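Local coordinates for protein L-methionine gamma-lyase (Fusobacterium nucleatum subsp. nucleatum, PDB 6LXU) that is a lyase of the Cys/Met metabolism family of PLP-dependent enzymes, with its pyridoxal phosphate cofactor covalently attached to the chain, at residues H106-K111 against T133-S138; S138-V143 against E170-I175. One frame throughout, in Å; residues are numbered along the deposited sequence.

Contact 1: H106-K111 against T133-S138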
loop_
_atom_site.group_PDB
_atom_site.type_symbol
_atom_site.label_atom_id
_atom_site.label_comp_id
_atom_site.label_asym_id
_atom_site.label_seq_id
_atom_site.Cartn_x
_atom_site.Cartn_y
_atom_site.Cartn_z
ATOM N N HIS A 106 19.342 9.588 -36.739
ATOM C CA HIS A 106 18.253 10.451 -37.157
ATOM C C HIS A 106 16.895 9.830 -36.776
ATOM O O HIS A 106 16.732 8.606 -36.758
ATOM C CB HIS A 106 18.375 10.704 -38.673
ATOM C CG HIS A 106 17.275 11.518 -39.280
ATOM N ND1 HIS A 106 16.396 10.987 -40.204
ATOM C CD2 HIS A 106 16.941 12.824 -39.155
ATOM C CE1 HIS A 106 15.561 11.925 -40.600
ATOM N NE2 HIS A 106 15.876 13.055 -39.994
ATOM N N VAL A 107 15.948 10.714 -36.478
ATOM C CA VAL A 107 14.581 10.348 -36.099
ATOM C C VAL A 107 13.620 11.121 -36.991
ATOM O O VAL A 107 13.795 12.326 -37.190
ATOM C CB VAL A 107 14.291 10.710 -34.621
ATOM C CG1 VAL A 107 12.828 10.450 -34.260
ATOM C CG2 VAL A 107 15.239 9.963 -33.699
ATOM N N VAL A 108 12.617 10.417 -37.522
ATOM C CA VAL A 108 11.487 11.037 -38.190
ATOM C C VAL A 108 10.269 10.891 -37.297
ATOM O O VAL A 108 9.949 9.774 -36.869
ATOM C CB VAL A 108 11.190 10.401 -39.563
ATOM C CG1 VAL A 108 9.931 10.988 -40.196
ATOM C CG2 VAL A 108 12.384 10.563 -40.489
ATOM N N THR A 109 9.586 11.987 -37.035
ATOM C CA THR A 109 8.388 11.947 -36.201
ATOM C C THR A 109 7.438 13.080 -36.585
ATOM O O THR A 109 7.659 13.781 -37.589
ATOM C CB THR A 109 8.760 11.919 -34.696
ATOM O OG1 THR A 109 7.598 11.581 -33.929
ATOM C CG2 THR A 109 9.303 13.257 -34.221
ATOM N N ASP A 110 6.360 13.236 -35.827
ATOM C CA ASP A 110 5.327 14.214 -36.132
ATOM C C ASP A 110 5.475 15.419 -35.216
ATOM O O ASP A 110 5.990 15.299 -34.113
ATOM C CB ASP A 110 3.952 13.560 -35.953
ATOM C CG ASP A 110 2.866 14.247 -36.760
ATOM O OD1 ASP A 110 2.455 15.368 -36.375
ATOM O OD2 ASP A 110 2.419 13.674 -37.771
ATOM N N LYS A 111 5.056 16.598 -35.662
ATOM C CA LYS A 111 4.898 17.729 -34.710
ATOM C C LYS A 111 3.748 17.536 -33.695
ATOM O O LYS A 111 3.793 18.080 -32.581
ATOM C CB LYS A 111 4.802 19.088 -35.424
ATOM C CG LYS A 111 3.693 19.256 -36.453
ATOM C CD LYS A 111 3.939 20.468 -37.354
ATOM C CE LYS A 111 5.005 20.223 -38.427
ATOM N NZ LYS A 111 4.502 19.387 -39.558
ATOM N N THR A 133 13.741 15.177 -37.431
ATOM C CA THR A 133 12.913 15.865 -38.411
ATOM C C THR A 133 11.444 15.662 -38.046
ATOM O O THR A 133 10.989 14.517 -37.879
ATOM C CB THR A 133 13.157 15.328 -39.829
ATOM O OG1 THR A 133 14.546 15.452 -40.151
ATOM C CG2 THR A 133 12.348 16.109 -40.860
ATOM N N PHE A 134 10.717 16.763 -37.922
ATOM C CA PHE A 134 9.290 16.750 -37.649
ATOM C C PHE A 134 8.546 16.978 -38.950
ATOM O O PHE A 134 8.764 17.991 -39.629
ATOM C CB PHE A 134 8.929 17.846 -36.658
ATOM C CG PHE A 134 9.593 17.686 -35.326
ATOM C CD1 PHE A 134 9.086 16.790 -34.383
ATOM C CD2 PHE A 134 10.738 18.405 -35.016
ATOM C CE1 PHE A 134 9.702 16.632 -33.152
ATOM C CE2 PHE A 134 11.353 18.248 -33.779
ATOM C CZ PHE A 134 10.834 17.362 -32.851
ATOM N N VAL A 135 7.683 16.028 -39.302
ATOM C CA VAL A 135 6.881 16.099 -40.529
ATOM C C VAL A 135 5.416 15.844 -40.203
ATOM O O VAL A 135 5.058 15.517 -39.060
ATOM C CB VAL A 135 7.355 15.072 -41.583
ATOM C CG1 VAL A 135 8.841 15.209 -41.855
ATOM C CG2 VAL A 135 7.047 13.632 -41.168
ATOM N N ASP A 136 4.560 16.012 -41.203
ATOM C CA ASP A 136 3.175 15.587 -41.102
ATOM C C ASP A 136 3.108 14.119 -41.490
ATOM O O ASP A 136 3.125 13.782 -42.675
ATOM C CB ASP A 136 2.306 16.422 -42.043
ATOM C CG ASP A 136 0.833 16.045 -41.992
ATOM O OD1 ASP A 136 0.467 15.135 -41.211
ATOM O OD2 ASP A 136 0.035 16.671 -42.724
ATOM N N THR A 137 3.029 13.238 -40.487
ATOM C CA THR A 137 3.013 11.803 -40.770
ATOM C C THR A 137 1.676 11.287 -41.341
ATOM O O THR A 137 1.588 10.117 -41.709
ATOM C CB THR A 137 3.462 10.946 -39.566
ATOM O OG1 THR A 137 2.562 11.112 -38.460
ATOM C CG2 THR A 137 4.882 11.299 -39.142
ATOM N N SER A 138 0.666 12.160 -41.460
ATOM C CA SER A 138 -0.516 11.835 -42.277
ATOM C C SER A 138 -0.247 11.975 -43.779
ATOM O O SER A 138 -1.071 11.552 -44.586
ATOM C CB SER A 138 -1.742 12.661 -41.862
ATOM O OG SER A 138 -1.657 13.998 -42.315
#
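Val108 pairs with Thr133 and Thr109 with Phe134 in parallel, the axes of the strand segments 106-110 and 133-135 coming within 4.6 Å at an angle of 32°. They are the two strands of a beta-alpha-beta unit whose crossover helix is 115-125, and strand 131-135 is an outermost strand of the large mixed sheet in this PLP-dependent fold. Backbone bonds run from Thr133 N to Val107 O, from Thr109 N to Thr133 O and from Val135 N to Thr109 O. At the start of the pairing His106 NE2 meets Thr133 OG1 at 2.7 Å, in the ring plane and almost straight (173°); either could be the donor. Thr151 OG1 takes the other ring nitrogen, which fixes the imidazole's rotation. Val108 CG1 lies 4.0 Å from Val135 CG2, and helix 140-146 packs over both residues. On the opposite face of the sheet from Val108, Thr109 CG2 approaches Phe134 CD1 obliquely at 3.5 Å, the two side chains pointing the same way, while Thr109 OG1 bonds Tyr155 O. At the C-terminal end of the pairing, Asp110 OD2 accepts two bonds from Thr137. The hydroxyl, placed between backbone N and carbonyl carbon (chi1 63°), donates from OG1 to the anti lone pair of OD2 at 2.7 Å, and Thr137 N comes from above the carboxylate plane at 2.8 Å. Asp136 OD1 lies 4.2 Å from Asp110 OD2; Lys165 bridges to both and probably offsets their repulsion. Asp136 OD1 also closes an Asx turn, taking Ser138 N and, at 2.7 Å, Ser138 OG from the same face of its carboxylate.

Contact 2: S138-V143 against E170-I175; sequences SNLEEV and EALSKI
A pair of neighbouring alpha-helices, 140-146 and 169-176, meets here through Leu140 and Val143 on one side and Ala171, Leu172 and Ile175 on the other. Its side-chain contacts are apolar, and no hydrogen bond crosses it. Leu172 CD2 sits where the first helix offers two methyls: Val143 CG2 is 3.6 Å from it, the two side chains crossing at about a right angle, and Leu140 CD2 is 3.7 Å from it, on a more slanting approach. In Leu140 the first torsion sets CG anti to the carbonyl carbon (chi1 -63°); beyond it CD2 faces mainly Leu172 CD2, and CD1 lies 4.0 Å from Ala171 CB. Both are crossover helices of the alpha/beta domain: helix 140-146 leads from strand 131-135 to strand 151-157, and helix 169-176 connects that strand to strand 183-187. One turn further along the second helix, Ile175 continues the seam. Its CD1, extended away from CA (chi2 164°), comes to 3.8 Å from Leu140 CB and touches the carbonyl oxygen of Leu140 as well, whereas its CG2 branch faces Val143 CG1 at 4.0 Å. Val143 also packs on Val135 of the edge strand, and Leu172 likewise leans on Val167. The first helix is started by Asn139 at the N-cap position, whose OD1 accepts from Glu142 N at 3.0 Å, the donor lying above the amide plane. Away from the seam, on the second helix, Lys174 NZ makes a salt bridge to Glu170 OE2, 3.2 Å away.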
loop_
_atom_site.group_PDB
_atom_site.type_symbol
_atom_site.label_atom_id
_atom_site.label_comp_id
_atom_site.label_asym_id
_atom_site.label_seq_id
_atom_site.Cartn_x
_atom_site.Cartn_y
_atom_site.Cartn_z
ATOM N N SER A 138 0.666 12.160 -41.460
ATOM C CA SER A 138 -0.516 11.835 -42.277
ATOM C C SER A 138 -0.247 11.975 -43.779
ATOM O O SER A 138 -1.071 11.552 -44.586
ATOM C CB SER A 138 -1.742 12.661 -41.862
ATOM O OG SER A 138 -1.657 13.998 -42.315
ATOM N N ASN A 139 0.890 12.569 -44.146
ATOM C CA ASN A 139 1.301 12.719 -45.538
ATOM C C ASN A 139 2.421 11.719 -45.825
ATOM O O ASN A 139 3.574 11.936 -45.440
ATOM C CB ASN A 139 1.743 14.166 -45.779
ATOM C CG ASN A 139 2.027 14.465 -47.237
ATOM O OD1 ASN A 139 2.704 13.701 -47.927
ATOM N ND2 ASN A 139 1.517 15.601 -47.710
ATOM N N LEU A 140 2.084 10.615 -46.484
ATOM C CA LEU A 140 3.049 9.537 -46.711
ATOM C C LEU A 140 4.265 9.995 -47.515
ATOM O O LEU A 140 5.378 9.538 -47.264
ATOM C CB LEU A 140 2.401 8.330 -47.403
ATOM C CG LEU A 140 1.280 7.596 -46.660
ATOM C CD1 LEU A 140 0.835 6.376 -47.452
ATOM C CD2 LEU A 140 1.697 7.189 -45.253
ATOM N N GLU A 141 4.053 10.892 -48.477
ATOM C CA GLU A 141 5.160 11.429 -49.269
ATOM C C GLU A 141 6.142 12.245 -48.426
ATOM O O GLU A 141 7.350 12.112 -48.621
ATOM C CB GLU A 141 4.642 12.258 -50.453
ATOM C CG GLU A 141 3.910 11.438 -51.508
ATOM C CD GLU A 141 4.786 10.372 -52.145
ATOM O OE1 GLU A 141 5.962 10.668 -52.463
ATOM O OE2 GLU A 141 4.309 9.230 -52.318
ATOM N N GLU A 142 5.640 13.062 -47.498
ATOM C CA GLU A 142 6.518 13.782 -46.551
ATOM C C GLU A 142 7.410 12.823 -45.760
ATOM O O GLU A 142 8.593 13.088 -45.549
ATOM C CB GLU A 142 5.719 14.626 -45.552
ATOM C CG GLU A 142 5.227 15.954 -46.082
ATOM C CD GLU A 142 4.625 16.837 -45.001
ATOM O OE1 GLU A 142 5.243 17.001 -43.917
ATOM O OE2 GLU A 142 3.526 17.385 -45.233
ATOM N N VAL A 143 6.841 11.701 -45.329
ATOM C CA VAL A 143 7.591 10.740 -44.540
ATOM C C VAL A 143 8.635 10.056 -45.413
ATOM O O VAL A 143 9.793 9.956 -45.016
ATOM C CB VAL A 143 6.667 9.718 -43.848
ATOM C CG1 VAL A 143 7.483 8.704 -43.065
ATOM C CG2 VAL A 143 5.704 10.445 -42.919
ATOM N N GLU A 170 0.261 0.911 -40.525
ATOM C CA GLU A 170 0.774 -0.109 -41.446
ATOM C C GLU A 170 1.531 0.526 -42.615
ATOM O O GLU A 170 2.628 0.084 -42.973
ATOM C CB GLU A 170 -0.354 -0.990 -41.954
ATOM C CG GLU A 170 0.157 -2.103 -42.858
ATOM C CD GLU A 170 -0.907 -2.994 -43.434
ATOM O OE1 GLU A 170 -2.083 -2.931 -43.028
ATOM O OE2 GLU A 170 -0.526 -3.776 -44.363
ATOM N N ALA A 171 0.951 1.554 -43.191
ATOM C CA ALA A 171 1.560 2.220 -44.342
ATOM C C ALA A 171 2.863 2.909 -43.966
ATOM O O ALA A 171 3.882 2.780 -44.666
ATOM C CB ALA A 171 0.598 3.219 -44.937
ATOM N N LEU A 172 2.863 3.603 -42.821
ATOM C CA LEU A 172 4.072 4.282 -42.368
ATOM C C LEU A 172 5.174 3.302 -42.014
ATOM O O LEU A 172 6.348 3.571 -42.257
ATOM C CB LEU A 172 3.753 5.185 -41.168
ATOM C CG LEU A 172 2.939 6.423 -41.522
ATOM C CD1 LEU A 172 2.293 7.035 -40.290
ATOM C CD2 LEU A 172 3.824 7.444 -42.222
ATOM N N SER A 173 4.805 2.163 -41.443
ATOM C CA SER A 173 5.792 1.165 -41.098
ATOM C C SER A 173 6.469 0.603 -42.345
ATOM O O SER A 173 7.661 0.352 -42.320
ATOM C CB SER A 173 5.195 0.029 -40.276
ATOM O OG SER A 173 4.753 0.510 -38.998
ATOM N N LYS A 174 5.698 0.405 -43.416
ATOM C CA LYS A 174 6.292 -0.042 -44.695
ATOM C C LYS A 174 7.290 0.965 -45.222
ATOM O O LYS A 174 8.369 0.575 -45.689
ATOM C CB LYS A 174 5.204 -0.313 -45.731
ATOM C CG LYS A 174 4.444 -1.578 -45.423
ATOM C CD LYS A 174 3.265 -1.714 -46.349
ATOM C CE LYS A 174 2.501 -2.976 -46.051
ATOM N NZ LYS A 174 1.289 -3.057 -46.882
ATOM N N ILE A 175 6.970 2.249 -45.123
ATOM C CA ILE A 175 7.903 3.301 -45.558
ATOM C C ILE A 175 9.165 3.276 -44.710
ATOM O O ILE A 175 10.284 3.297 -45.225
ATOM C CB ILE A 175 7.243 4.687 -45.511
ATOM C CG1 ILE A 175 6.136 4.749 -46.567
ATOM C CG2 ILE A 175 8.258 5.812 -45.728
ATOM C CD1 ILE A 175 5.167 5.876 -46.385
#

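From the N terminus, strand 106-110 comes first; the chain then passes through helix 115-125 and returns as strand 131-135, where contact 1 closes the loop. It runs on through Ser138, common to both contacts, into helix 140-146, then strand 151-157 and helix 169-176, where contact 2 closes the next loop. The two lie in series, neither nested nor crossed, their centres about 10 Å apart. They also touch directly: Glu142 OE1 is 3.0 Å from Asp136 N, a probable hydrogen bond, and Thr137 packs on Val143 and Leu172. Contact 1 thus joins strand to strand at the sheet edge, and contact 2 joins helix to helix beside it.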